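Local coordinates for protein tannase (Lactobacillus plantarum, PDB 3WA7) that probably hydrolyses the galloyl ester bonds of tannins, as a tannase of the alpha/beta-hydrolase class, at residues I157-T162 with F198-Y203; A111-R116 with V134-A139; D213-W218 with A263-Y268; R412-A417 with G453-G458; A347-D352 with K369-L374. All coordinates share one frame; numbering follows the deposited sequence.

Contact 1 of 5, residues I157-T162 with F198-Y203; sequences IITNGT and FAVSAY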
# COMPACT_ATOMS: atom_id res chain seq x y z
N ILE A 157 -5.99 10.35 -12.56
CA ILE A 157 -5.80 10.26 -11.12
C ILE A 157 -4.88 9.08 -10.85
O ILE A 157 -5.11 7.98 -11.34
CB ILE A 157 -7.14 10.03 -10.38
CG1 ILE A 157 -8.01 11.30 -10.47
CG2 ILE A 157 -6.88 9.67 -8.92
CD1 ILE A 157 -9.39 11.15 -9.84
N ILE A 158 -3.83 9.32 -10.09
CA ILE A 158 -2.86 8.29 -9.76
C ILE A 158 -2.69 8.26 -8.26
O ILE A 158 -2.22 9.22 -7.66
CB ILE A 158 -1.50 8.57 -10.43
CG1 ILE A 158 -1.69 8.70 -11.94
CG2 ILE A 158 -0.51 7.44 -10.12
CD1 ILE A 158 -0.44 9.12 -12.68
N THR A 159 -3.09 7.15 -7.64
CA THR A 159 -2.96 7.03 -6.20
C THR A 159 -1.56 6.56 -5.81
O THR A 159 -0.85 5.94 -6.61
CB THR A 159 -3.99 6.05 -5.61
OG1 THR A 159 -3.97 4.83 -6.36
CG2 THR A 159 -5.38 6.66 -5.63
N ASN A 160 -1.16 6.89 -4.59
CA ASN A 160 0.14 6.47 -4.09
C ASN A 160 0.04 6.28 -2.59
O ASN A 160 -0.71 6.99 -1.91
CB ASN A 160 1.22 7.51 -4.40
CG ASN A 160 2.60 7.03 -4.03
OD1 ASN A 160 2.98 5.90 -4.34
ND2 ASN A 160 3.38 7.88 -3.38
N GLY A 161 0.78 5.32 -2.07
CA GLY A 161 0.75 5.07 -0.65
C GLY A 161 1.79 4.03 -0.30
O GLY A 161 2.28 3.32 -1.18
N THR A 162 2.13 3.95 0.98
CA THR A 162 3.13 3.00 1.46
C THR A 162 2.54 2.07 2.52
O THR A 162 1.74 2.50 3.35
CB THR A 162 4.33 3.76 2.09
OG1 THR A 162 4.97 4.55 1.08
CG2 THR A 162 5.33 2.79 2.68
N PHE A 198 -6.94 6.19 -12.97
CA PHE A 198 -6.05 5.96 -14.10
C PHE A 198 -4.87 5.02 -13.83
O PHE A 198 -4.59 4.12 -14.63
CB PHE A 198 -5.52 7.30 -14.60
CG PHE A 198 -4.57 7.19 -15.76
CD1 PHE A 198 -5.02 6.79 -17.02
CD2 PHE A 198 -3.23 7.52 -15.61
CE1 PHE A 198 -4.15 6.72 -18.10
CE2 PHE A 198 -2.34 7.46 -16.70
CZ PHE A 198 -2.81 7.05 -17.94
N ALA A 199 -4.18 5.22 -12.72
CA ALA A 199 -3.02 4.39 -12.41
C ALA A 199 -2.80 4.22 -10.92
O ALA A 199 -3.26 5.04 -10.12
CB ALA A 199 -1.78 4.98 -13.06
N VAL A 200 -2.08 3.17 -10.57
CA VAL A 200 -1.79 2.85 -9.18
C VAL A 200 -0.30 2.78 -8.89
O VAL A 200 0.45 2.12 -9.61
CB VAL A 200 -2.38 1.47 -8.79
CG1 VAL A 200 -1.87 1.05 -7.41
CG2 VAL A 200 -3.89 1.52 -8.80
N SER A 201 0.12 3.47 -7.84
CA SER A 201 1.50 3.42 -7.37
C SER A 201 1.37 2.89 -5.95
O SER A 201 0.61 3.43 -5.14
CB SER A 201 2.16 4.79 -7.35
OG SER A 201 3.43 4.70 -6.72
N ALA A 202 2.11 1.83 -5.64
CA ALA A 202 2.03 1.26 -4.30
C ALA A 202 3.36 0.72 -3.81
O ALA A 202 4.01 -0.08 -4.49
CB ALA A 202 0.98 0.15 -4.28
N TYR A 203 3.76 1.17 -2.63
CA TYR A 203 4.99 0.71 -2.01
C TYR A 203 4.62 -0.29 -0.92
O TYR A 203 3.71 -0.04 -0.12
CB TYR A 203 5.77 1.88 -1.41
CG TYR A 203 6.31 2.82 -2.47
CD1 TYR A 203 5.52 3.85 -2.97
CD2 TYR A 203 7.59 2.65 -2.99
CE1 TYR A 203 5.99 4.69 -3.98
CE2 TYR A 203 8.07 3.49 -3.99
CZ TYR A 203 7.26 4.51 -4.48
OH TYR A 203 7.74 5.34 -5.46
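The Tyr203 ring turns an edge to segment 157-162. Asn160 OD1 and Gly161 O both lie in its plane, and Asn160 OD1 is 3.3 Å from Tyr203 CE1. The Asn160 amide stands at 75° to this ring. The Phe198 ring also presents an edge, where Ile158 CG1 sits 4.2 Å from Phe198 CD2. Asn160 CG is anti to its backbone N (chi1 -173°), which carries OD1 over to the neighbouring strand. There Ser201 OG donates to Asn160 OD1 at 2.7 Å, from above the amide plane. Asn160 ND2 bonds Asp454, and the Tyr203 hydroxyl bonds Asp456. Strands 157-160 and 199-203 are parallel neighbours in the central sheet of the alpha/beta-hydrolase fold. Just past the first strand, Gly161 opens a GxSxG sequence, consistent with a nucleophile elbow. An alanine in place of Asn160 would probably leave Ser201 OG and the Asp454 carboxylate each without this partner. Ile157 O accepts from both Phe198 N and Ala199 N. Ser201 N bonds Thr159 O at 2.9 Å. Tyr203 N bonds Gly161 O at 3.0 Å. Ile158 CG1 packs 3.9 Å from Ala199 CB.

Contact 2 of 5, residues A111-R116 with V134-A139; sequences AGIRGR and VDMKAA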
# COMPACT_ATOMS: atom_id res chain seq x y z
N ALA A 111 -5.92 13.52 0.57
CA ALA A 111 -7.09 13.35 1.42
C ALA A 111 -6.80 12.67 2.75
O ALA A 111 -5.95 11.78 2.84
CB ALA A 111 -8.16 12.56 0.66
N GLY A 112 -7.50 13.11 3.79
CA GLY A 112 -7.36 12.52 5.11
C GLY A 112 -8.21 11.26 5.07
O GLY A 112 -9.30 11.28 4.50
N ILE A 113 -7.72 10.19 5.67
CA ILE A 113 -8.42 8.90 5.65
C ILE A 113 -8.62 8.31 7.05
O ILE A 113 -7.69 8.26 7.84
CB ILE A 113 -7.60 7.88 4.81
CG1 ILE A 113 -7.36 8.43 3.41
CG2 ILE A 113 -8.31 6.54 4.77
CD1 ILE A 113 -8.63 8.63 2.59
N ARG A 114 -9.84 7.88 7.34
CA ARG A 114 -10.14 7.27 8.64
C ARG A 114 -9.34 5.99 8.83
O ARG A 114 -9.04 5.28 7.87
CB ARG A 114 -11.63 6.94 8.75
CG ARG A 114 -12.53 8.12 9.02
CD ARG A 114 -13.98 7.65 8.99
NE ARG A 114 -14.39 7.28 7.64
CZ ARG A 114 -15.49 6.59 7.35
NH1 ARG A 114 -16.29 6.17 8.32
NH2 ARG A 114 -15.80 6.35 6.09
N GLY A 115 -9.01 5.70 10.09
CA GLY A 115 -8.25 4.50 10.43
C GLY A 115 -8.91 3.75 11.57
O GLY A 115 -9.88 4.23 12.16
N ARG A 116 -8.35 2.58 11.90
CA ARG A 116 -8.91 1.71 12.94
C ARG A 116 -9.12 2.32 14.32
O ARG A 116 -9.92 1.82 15.10
CB ARG A 116 -8.05 0.44 13.06
CG ARG A 116 -6.58 0.68 13.43
CD ARG A 116 -5.78 -0.59 13.21
NE ARG A 116 -4.34 -0.41 13.41
CZ ARG A 116 -3.73 -0.46 14.60
NH1 ARG A 116 -4.43 -0.68 15.70
NH2 ARG A 116 -2.42 -0.29 14.67
N VAL A 134 -13.45 3.39 1.76
CA VAL A 134 -14.65 4.17 1.49
C VAL A 134 -14.22 5.64 1.42
O VAL A 134 -14.66 6.38 0.54
CB VAL A 134 -15.71 3.99 2.60
CG1 VAL A 134 -16.81 5.05 2.48
CG2 VAL A 134 -16.33 2.60 2.49
N ASP A 135 -13.34 6.06 2.33
CA ASP A 135 -12.87 7.44 2.34
C ASP A 135 -12.02 7.75 1.10
O ASP A 135 -12.14 8.83 0.53
CB ASP A 135 -12.05 7.74 3.59
CG ASP A 135 -12.92 8.00 4.81
OD1 ASP A 135 -14.15 8.18 4.65
OD2 ASP A 135 -12.38 8.04 5.93
N MSE A 136 -11.17 6.82 0.70
CA MSE A 136 -10.34 7.04 -0.47
C MSE A 136 -11.24 7.22 -1.69
O MSE A 136 -11.01 8.09 -2.53
CB MSE A 136 -9.39 5.85 -0.69
CG MSE A 136 -8.33 6.09 -1.76
SE MSE A 136 -7.06 7.47 -1.25
CE MSE A 136 -7.70 8.91 -2.38
N LYS A 137 -12.29 6.40 -1.78
CA LYS A 137 -13.22 6.49 -2.90
C LYS A 137 -14.03 7.78 -2.86
O LYS A 137 -14.29 8.39 -3.90
CB LYS A 137 -14.17 5.28 -2.89
CG LYS A 137 -13.53 3.99 -3.39
CD LYS A 137 -14.41 2.77 -3.09
CE LYS A 137 -13.84 1.50 -3.74
NZ LYS A 137 -13.91 1.58 -5.23
N ALA A 138 -14.43 8.20 -1.66
CA ALA A 138 -15.20 9.44 -1.52
C ALA A 138 -14.35 10.61 -2.00
O ALA A 138 -14.84 11.51 -2.67
CB ALA A 138 -15.61 9.65 -0.07
N ALA A 139 -13.06 10.59 -1.65
CA ALA A 139 -12.15 11.65 -2.06
C ALA A 139 -12.00 11.65 -3.58
O ALA A 139 -11.98 12.71 -4.21
CB ALA A 139 -10.79 11.47 -1.39
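The backbone around Ile113 passes beside helix 131-145, with the CA atoms of Ile113 and Asp135 5.7 Å apart. Segment 111-116 leaves the end of strand 107-111. The helix leads on to strand 157-160, which is parallel to strand 107-111, so this is part of a beta-alpha-beta crossover in the alpha/beta-hydrolase fold. The contact is buried, and its centre is a salt bridge between Arg114 and Asp135. Arg114 grips the carboxylate side-on, using NE and NH2. Arg114 NE donates to Asp135 OD2 at 2.7 Å, on the syn side of that oxygen and close to the guanidinium plane. Arg114 NH2 donates to Asp135 OD1 at 2.9 Å, but it comes from above the carboxylate plane. The two flat groups are turned 40° apart. A bend at chi3 of Arg114 (-69°) turns NE and NH2 towards the Asp135 carboxylate. Asp135 OD2 takes a second bond, from the backbone N of Arg114 at 2.9 Å, through its anti lone pair. This double grip ties the main chain and the side chain of Arg114 to one oxygen. Asp135 OD1 also accepts from Gln43 NE2, so each carboxylate oxygen has two donors. The nearby positive charge would probably favour an ionised aspartate. Val134 CG1 lies at the edge of the guanidinium. Next to the salt bridge, Ile113 and Asp135 run past each other in opposite directions. Ile113 CD1 rests 3.7 Å from Asp135 CB and 3.6 Å from Met136 N. Further along the helix, the methyl groups meet directly: Ala111 CB is 3.5 Å from Ala139 CB.

Contact 3 of 5, residues D213-W218 with A263-Y268; sequences DMAYEW and AQFSTY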
# COMPACT_ATOMS: atom_id res chain seq x y z
N ASP A 213 -0.67 -14.80 6.44
CA ASP A 213 -0.07 -15.65 7.46
C ASP A 213 0.59 -16.86 6.82
O ASP A 213 1.71 -17.23 7.18
CB ASP A 213 -1.10 -16.11 8.49
CG ASP A 213 -1.52 -14.99 9.43
OD1 ASP A 213 -0.63 -14.23 9.87
OD2 ASP A 213 -2.73 -14.88 9.74
N MSE A 214 -0.11 -17.48 5.87
CA MSE A 214 0.43 -18.64 5.17
C MSE A 214 1.68 -18.25 4.37
O MSE A 214 2.66 -19.00 4.34
CB MSE A 214 -0.60 -19.23 4.21
CG MSE A 214 -1.74 -19.96 4.90
SE MSE A 214 -2.91 -20.76 3.59
CE MSE A 214 -3.72 -19.16 2.92
N ALA A 215 1.64 -17.09 3.73
CA ALA A 215 2.79 -16.65 2.94
C ALA A 215 3.99 -16.37 3.83
O ALA A 215 5.12 -16.69 3.48
CB ALA A 215 2.42 -15.39 2.14
N TYR A 216 3.74 -15.77 4.99
CA TYR A 216 4.82 -15.43 5.90
C TYR A 216 5.55 -16.68 6.39
O TYR A 216 6.78 -16.68 6.48
CB TYR A 216 4.30 -14.65 7.11
CG TYR A 216 5.33 -13.70 7.69
CD1 TYR A 216 5.66 -12.51 7.04
CD2 TYR A 216 6.02 -14.01 8.87
CE1 TYR A 216 6.64 -11.65 7.54
CE2 TYR A 216 7.00 -13.16 9.38
CZ TYR A 216 7.30 -11.99 8.71
OH TYR A 216 8.28 -11.14 9.20
N GLU A 217 4.80 -17.72 6.71
CA GLU A 217 5.41 -18.95 7.20
C GLU A 217 6.06 -19.76 6.08
O GLU A 217 7.02 -20.49 6.33
CB GLU A 217 4.39 -19.77 7.97
CG GLU A 217 3.89 -19.05 9.21
CD GLU A 217 5.03 -18.40 9.99
OE1 GLU A 217 6.01 -19.10 10.31
OE2 GLU A 217 4.93 -17.19 10.29
N TRP A 218 5.54 -19.66 4.86
CA TRP A 218 6.17 -20.36 3.76
C TRP A 218 7.59 -19.78 3.66
O TRP A 218 8.56 -20.50 3.44
CB TRP A 218 5.44 -20.10 2.44
CG TRP A 218 6.28 -20.46 1.24
CD1 TRP A 218 6.53 -21.72 0.76
CD2 TRP A 218 7.07 -19.56 0.44
NE1 TRP A 218 7.42 -21.65 -0.29
CE2 TRP A 218 7.76 -20.35 -0.50
CE3 TRP A 218 7.25 -18.17 0.44
CZ2 TRP A 218 8.63 -19.78 -1.45
CZ3 TRP A 218 8.12 -17.61 -0.50
CH2 TRP A 218 8.80 -18.42 -1.43
N ALA A 263 2.59 -25.31 4.93
CA ALA A 263 2.04 -26.39 4.12
C ALA A 263 0.78 -25.93 3.39
O ALA A 263 0.60 -26.22 2.20
CB ALA A 263 1.71 -27.59 5.01
N GLN A 264 -0.09 -25.21 4.08
CA GLN A 264 -1.32 -24.74 3.46
C GLN A 264 -1.08 -23.68 2.39
O GLN A 264 -1.89 -23.53 1.47
CB GLN A 264 -2.29 -24.25 4.53
CG GLN A 264 -2.94 -25.39 5.32
CD GLN A 264 -3.55 -26.46 4.41
OE1 GLN A 264 -2.88 -27.41 4.01
NE2 GLN A 264 -4.83 -26.29 4.08
N PHE A 265 0.03 -22.96 2.47
CA PHE A 265 0.32 -21.95 1.46
C PHE A 265 0.48 -22.62 0.09
O PHE A 265 0.14 -22.02 -0.93
CB PHE A 265 1.59 -21.17 1.79
CG PHE A 265 1.87 -20.05 0.82
CD1 PHE A 265 1.01 -18.96 0.73
CD2 PHE A 265 2.99 -20.09 -0.01
CE1 PHE A 265 1.25 -17.92 -0.17
CE2 PHE A 265 3.25 -19.06 -0.92
CZ PHE A 265 2.37 -17.97 -1.00
N SER A 266 1.01 -23.84 0.06
CA SER A 266 1.18 -24.52 -1.23
C SER A 266 -0.17 -24.69 -1.91
O SER A 266 -0.30 -24.47 -3.12
CB SER A 266 1.84 -25.89 -1.05
OG SER A 266 3.18 -25.76 -0.58
N THR A 267 -1.17 -25.08 -1.14
CA THR A 267 -2.50 -25.27 -1.70
C THR A 267 -3.08 -23.95 -2.19
O THR A 267 -3.64 -23.87 -3.28
CB THR A 267 -3.44 -25.91 -0.66
OG1 THR A 267 -2.91 -27.18 -0.28
CG2 THR A 267 -4.84 -26.09 -1.24
N TYR A 268 -2.95 -22.92 -1.36
CA TYR A 268 -3.45 -21.60 -1.73
C TYR A 268 -2.75 -21.10 -3.00
O TYR A 268 -3.40 -20.69 -3.96
CB TYR A 268 -3.19 -20.60 -0.59
CG TYR A 268 -3.43 -19.17 -1.02
CD1 TYR A 268 -4.70 -18.72 -1.36
CD2 TYR A 268 -2.36 -18.28 -1.15
CE1 TYR A 268 -4.92 -17.42 -1.81
CE2 TYR A 268 -2.56 -16.98 -1.61
CZ TYR A 268 -3.84 -16.56 -1.94
OH TYR A 268 -4.04 -15.27 -2.39
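Phe265 holds its CG anti to the backbone N (chi1 -176°), which lays its ring against helix 209-220 between Ala215 and Trp218. Met214 bends at chi3 and brings its methyl to Tyr268. Ala215 CA sits over one face of the Phe265 ring, 3.9 Å from the ring centroid, in a CH-pi contact. Ala215 CB is 3.6 Å from Phe265 CE1. Trp218 CB comes within 3.5 Å of Phe265 CD2. Phe265 CE2 lies over one face of the indole, near its rim. The two aromatic planes are 37° apart, an oblique pair. Trp218 NE1 is held by Gly288 O. Met214 is a selenomethionine introduced by labelling, and its SE lies 3.6 Å from Gln264 O. Its CE is 3.8 Å from Tyr268 CB. The Tyr268 hydroxyl bonds Asn208. The main chains come close too, with Met214 CA 5.0 Å from Phe265 CA. An alanine in place of Phe265 would probably open a gap beside Ala215 and leave the face of Trp218 without its aromatic neighbour. Ala425 and Leu284 also touch Phe265. The two short helix axes approach to 8.2 Å and cross at -119°. This is apolar helix-helix packing between helices 209-220 and 252-271. Both belong to the long insertion between strands 199-203 and 410-414, the place where many alpha/beta-hydrolases carry a lid or cap.

Contact 4 of 5, residues R412-A417 with G453-G458; sequences RIRHGA and GDYDLG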
# COMPACT_ATOMS: atom_id res chain seq x y z
N ARG A 412 2.25 0.30 -10.75
CA ARG A 412 3.67 0.35 -10.40
C ARG A 412 3.76 -0.11 -8.95
O ARG A 412 3.24 0.54 -8.04
CB ARG A 412 4.25 1.76 -10.54
CG ARG A 412 5.75 1.80 -10.26
CD ARG A 412 6.35 3.16 -10.58
NE ARG A 412 7.82 3.16 -10.52
CZ ARG A 412 8.53 3.26 -9.40
NH1 ARG A 412 7.93 3.37 -8.23
NH2 ARG A 412 9.86 3.26 -9.46
N ILE A 413 4.41 -1.25 -8.74
CA ILE A 413 4.54 -1.82 -7.42
C ILE A 413 6.00 -2.00 -7.01
O ILE A 413 6.82 -2.45 -7.82
CB ILE A 413 3.85 -3.20 -7.36
CG1 ILE A 413 2.39 -3.06 -7.80
CG2 ILE A 413 3.97 -3.78 -5.95
CD1 ILE A 413 1.67 -4.39 -7.91
N ARG A 414 6.30 -1.66 -5.76
CA ARG A 414 7.64 -1.81 -5.22
C ARG A 414 7.58 -2.39 -3.81
O ARG A 414 6.67 -2.07 -3.04
CB ARG A 414 8.36 -0.45 -5.17
CG ARG A 414 8.74 0.14 -6.52
CD ARG A 414 9.86 -0.68 -7.18
NE ARG A 414 10.30 -0.11 -8.45
CZ ARG A 414 9.64 -0.22 -9.60
NH1 ARG A 414 8.48 -0.87 -9.66
NH2 ARG A 414 10.14 0.32 -10.71
N HIS A 415 8.53 -3.26 -3.49
CA HIS A 415 8.63 -3.85 -2.16
C HIS A 415 10.12 -4.09 -1.94
O HIS A 415 10.75 -4.81 -2.71
CB HIS A 415 7.89 -5.20 -2.08
CG HIS A 415 7.91 -5.80 -0.70
ND1 HIS A 415 6.86 -5.68 0.19
CD2 HIS A 415 8.88 -6.50 -0.06
CE1 HIS A 415 7.19 -6.27 1.32
NE2 HIS A 415 8.40 -6.77 1.20
N GLY A 416 10.68 -3.46 -0.91
CA GLY A 416 12.10 -3.60 -0.64
C GLY A 416 12.59 -5.02 -0.38
O GLY A 416 11.91 -5.80 0.28
N ALA A 417 13.78 -5.34 -0.89
CA ALA A 417 14.35 -6.66 -0.71
C ALA A 417 14.71 -6.92 0.75
O ALA A 417 15.01 -8.05 1.13
CB ALA A 417 15.59 -6.83 -1.59
N GLY A 453 8.71 3.75 1.58
CA GLY A 453 8.21 4.12 0.26
C GLY A 453 8.74 5.46 -0.21
O GLY A 453 9.51 6.11 0.50
N ASP A 454 8.33 5.87 -1.41
CA ASP A 454 8.72 7.16 -1.98
C ASP A 454 10.23 7.42 -1.99
O ASP A 454 10.67 8.56 -1.88
CB ASP A 454 8.03 8.30 -1.21
CG ASP A 454 6.52 8.30 -1.41
OD1 ASP A 454 5.95 7.25 -1.75
OD2 ASP A 454 5.89 9.37 -1.20
N TYR A 455 11.02 6.36 -2.14
CA TYR A 455 12.48 6.49 -2.14
C TYR A 455 13.09 6.52 -3.54
O TYR A 455 14.31 6.63 -3.69
CB TYR A 455 13.09 5.34 -1.34
CG TYR A 455 12.49 4.00 -1.69
CD1 TYR A 455 12.73 3.39 -2.92
CD2 TYR A 455 11.62 3.35 -0.81
CE1 TYR A 455 12.13 2.19 -3.27
CE2 TYR A 455 11.01 2.15 -1.15
CZ TYR A 455 11.27 1.58 -2.39
OH TYR A 455 10.65 0.40 -2.74
N ASP A 456 12.24 6.45 -4.56
CA ASP A 456 12.68 6.43 -5.95
C ASP A 456 11.84 7.38 -6.81
O ASP A 456 11.40 7.00 -7.90
CB ASP A 456 12.52 5.01 -6.50
CG ASP A 456 11.10 4.49 -6.33
OD1 ASP A 456 10.29 5.22 -5.73
OD2 ASP A 456 10.80 3.37 -6.79
N LEU A 457 11.62 8.60 -6.33
CA LEU A 457 10.80 9.55 -7.06
C LEU A 457 11.20 9.80 -8.51
O LEU A 457 10.34 10.03 -9.36
CB LEU A 457 10.73 10.87 -6.29
CG LEU A 457 10.17 10.73 -4.86
CD1 LEU A 457 9.99 12.11 -4.25
CD2 LEU A 457 8.83 9.98 -4.89
N GLY A 458 12.50 9.75 -8.80
CA GLY A 458 12.94 9.96 -10.17
C GLY A 458 12.34 8.94 -11.11
O GLY A 458 11.87 9.27 -12.20
O HOH W 1 12.56 1.45 -7.29
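Asp456 OD2 is gripped by both end nitrogens of Arg412 and by a water. Arg412 NH2 donates to Asp456 OD2 at 2.8 Å, and Arg412 NH1 makes a longer bond to Asp456 OD2 at 3.2 Å. The water donates to the same Asp456 OD2 at 2.7 Å. These bonds join strand 410-414 of the central alpha/beta-hydrolase sheet to the loop that leads into the last helix, 457-468. Asp456 is at the N-cap position of that helix, but its side chain makes no capping bond. It turns to the arginines instead. Arg412 is extended from CG to NE, with CG anti to the backbone N (chi1 -176°), and meets the aspartate tip to tip. Asp456 OD2 lies in the guanidinium plane. Both Arg412 nitrogens reach it from the same face of the carboxylate, and the two planes are 60° apart. Asp456 OD1 is bound by the Tyr203 hydroxyl. Arg414 completes a salt-bridge network. Its guanidinium lies face to face with that of Arg412, each CZ 3.5 Å above the other's plane near the rim. Asp456 and Asp442 would probably offset part of the repulsion between these like charges. Arg414 NE is a long 3.9 Å from Asp456 OD2, well off the guanidinium plane, so that link is one of charge alone. The water closes it, accepting from Arg414 NE at 3.0 Å. Arg414 NH2 has a salt bridge to Asp442. Its NH1 donates to the backbone O of Ile413. Tyr455 reaches in from the loop, its OH 3.4 Å from Arg414 CB.

Contact 5 of 5, residues A347-D352 with K369-L374; sequences AFDQLD and KHFTAL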
# COMPACT_ATOMS: atom_id res chain seq x y z
N ALA A 347 1.65 -14.05 11.89
CA ALA A 347 2.17 -12.70 11.75
C ALA A 347 1.10 -11.62 11.61
O ALA A 347 1.34 -10.46 11.97
CB ALA A 347 3.13 -12.63 10.54
N PHE A 348 -0.07 -11.99 11.10
CA PHE A 348 -1.15 -11.02 10.91
C PHE A 348 -2.39 -11.31 11.75
O PHE A 348 -2.87 -10.43 12.46
CB PHE A 348 -1.51 -10.95 9.42
CG PHE A 348 -0.37 -10.49 8.55
CD1 PHE A 348 0.65 -11.37 8.21
CD2 PHE A 348 -0.29 -9.17 8.13
CE1 PHE A 348 1.75 -10.93 7.47
CE2 PHE A 348 0.81 -8.72 7.39
CZ PHE A 348 1.83 -9.61 7.06
N ASP A 349 -2.92 -12.52 11.67
CA ASP A 349 -4.10 -12.84 12.46
C ASP A 349 -3.65 -13.46 13.78
O ASP A 349 -3.64 -14.68 13.93
CB ASP A 349 -5.02 -13.80 11.70
CG ASP A 349 -6.41 -13.86 12.31
OD1 ASP A 349 -6.57 -13.39 13.46
OD2 ASP A 349 -7.33 -14.37 11.66
N GLN A 350 -3.28 -12.61 14.73
CA GLN A 350 -2.84 -13.08 16.04
C GLN A 350 -3.95 -13.81 16.78
O GLN A 350 -5.11 -13.40 16.73
CB GLN A 350 -2.31 -11.91 16.87
CG GLN A 350 -0.84 -11.60 16.63
CD GLN A 350 0.06 -12.55 17.38
OE1 GLN A 350 0.05 -12.59 18.61
NE2 GLN A 350 0.85 -13.33 16.65
N LEU A 351 -3.60 -14.89 17.47
CA LEU A 351 -4.59 -15.68 18.19
C LEU A 351 -5.27 -14.89 19.30
O LEU A 351 -6.41 -15.20 19.67
CB LEU A 351 -3.95 -16.94 18.76
CG LEU A 351 -3.24 -17.84 17.74
CD1 LEU A 351 -2.81 -19.14 18.43
CD2 LEU A 351 -4.16 -18.15 16.57
N ASP A 352 -4.58 -13.88 19.83
CA ASP A 352 -5.15 -13.07 20.89
C ASP A 352 -5.74 -11.74 20.41
O ASP A 352 -6.06 -10.87 21.22
CB ASP A 352 -4.11 -12.80 21.99
CG ASP A 352 -2.86 -12.11 21.46
OD1 ASP A 352 -2.86 -11.64 20.30
OD2 ASP A 352 -1.87 -12.02 22.22
N LYS A 369 -11.24 -8.63 15.45
CA LYS A 369 -11.75 -9.92 15.01
C LYS A 369 -10.67 -10.71 14.28
O LYS A 369 -9.64 -10.16 13.89
CB LYS A 369 -12.92 -9.75 14.04
CG LYS A 369 -14.21 -9.17 14.61
CD LYS A 369 -15.31 -9.24 13.55
CE LYS A 369 -16.61 -8.60 14.02
NZ LYS A 369 -17.67 -8.69 12.97
N HIS A 370 -10.91 -12.00 14.12
CA HIS A 370 -10.00 -12.84 13.36
C HIS A 370 -10.49 -12.71 11.92
O HIS A 370 -11.62 -12.26 11.69
CB HIS A 370 -10.08 -14.29 13.82
CG HIS A 370 -9.51 -14.53 15.17
ND1 HIS A 370 -8.19 -14.26 15.48
CD2 HIS A 370 -10.07 -15.00 16.31
CE1 HIS A 370 -7.97 -14.56 16.75
NE2 HIS A 370 -9.09 -15.01 17.28
N PHE A 371 -9.66 -13.08 10.96
CA PHE A 371 -10.04 -13.00 9.56
C PHE A 371 -9.56 -14.21 8.77
O PHE A 371 -9.47 -14.19 7.54
CB PHE A 371 -9.53 -11.69 8.93
CG PHE A 371 -8.10 -11.36 9.28
CD1 PHE A 371 -7.06 -11.69 8.41
CD2 PHE A 371 -7.80 -10.70 10.47
CE1 PHE A 371 -5.74 -11.36 8.72
CE2 PHE A 371 -6.48 -10.37 10.79
CZ PHE A 371 -5.45 -10.70 9.91
N THR A 372 -9.26 -15.27 9.51
CA THR A 372 -8.82 -16.55 8.95
C THR A 372 -9.44 -17.65 9.80
O THR A 372 -9.58 -17.49 11.01
CB THR A 372 -7.28 -16.70 8.99
OG1 THR A 372 -6.83 -16.71 10.35
CG2 THR A 372 -6.61 -15.57 8.23
N ALA A 373 -9.80 -18.75 9.17
CA ALA A 373 -10.40 -19.87 9.89
C ALA A 373 -9.43 -20.42 10.93
O ALA A 373 -9.82 -20.78 12.04
CB ALA A 373 -10.81 -20.97 8.91
N LEU A 374 -8.15 -20.48 10.57
CA LEU A 374 -7.12 -21.00 11.47
C LEU A 374 -7.07 -20.27 12.82
O LEU A 374 -7.11 -20.91 13.87
CB LEU A 374 -5.75 -20.91 10.81
CG LEU A 374 -4.59 -21.34 11.70
CD1 LEU A 374 -4.54 -22.85 11.76
CD2 LEU A 374 -3.29 -20.79 11.15
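Asp349, at the centre of an inverse gamma turn, holds the approach to helix 373-377 through its side chain, with a His-carboxylate hydrogen bond to His370. This joins two loops of the insertion in the alpha/beta-hydrolase fold. His370 ND1 donates to Asp349 OD1 at 2.7 Å, with the oxygen in the imidazole plane and met on its syn side. The ring and carboxylate planes are 39° apart. His370 NE2 bonds Ser379 OG, so both ring nitrogens are held and the ring's rotation is fixed. Asp349 CG is anti to the backbone N (chi1 -165°), which points the carboxylate at segment 369-374. Asp349 OD2 accepts from Phe371 N at 2.8 Å and from Thr372 OG1 at 2.7 Å. These donors reach it from opposite faces of the carboxylate. Thr372 is the N-cap residue of the helix, and its side chain also caps a backbone N there. Asn358 ND2 gives Asp349 OD1 a second bond. The edge of the imidazole faces two carbonyls, with His370 CE1 3.1 Å from Gln350 O. The Phe371 ring stacks on Phe361. Across the contact it makes a CH-pi contact, with Asp349 CB over one face, 3.9 Å from the ring centroid.

In the fold
Contacts 1 and 4 adjoin in the central sheet, their centres about 11 Å apart. Probable hydrogen bonds join them, Val200 O to Arg412 N at 2.8 Å and Tyr203 OH to Asp456 OD1 at 2.6 Å. Both lie beside the probable catalytic triad of Ser163, Asp419 and His451: Thr162 and His415 have side chains touching it. Contact 2 is centred about 14 Å from contact 1. Contacts 3 and 5, centred about 14 Å apart, touch in the insertion, Asp213 OD1 meeting Phe348 N at 2.6 Å. Each is centred about 28 Å from contact 1. A glycerol, probably from the crystallisation liquor, lies about 4 Å from the Phe348 side chain.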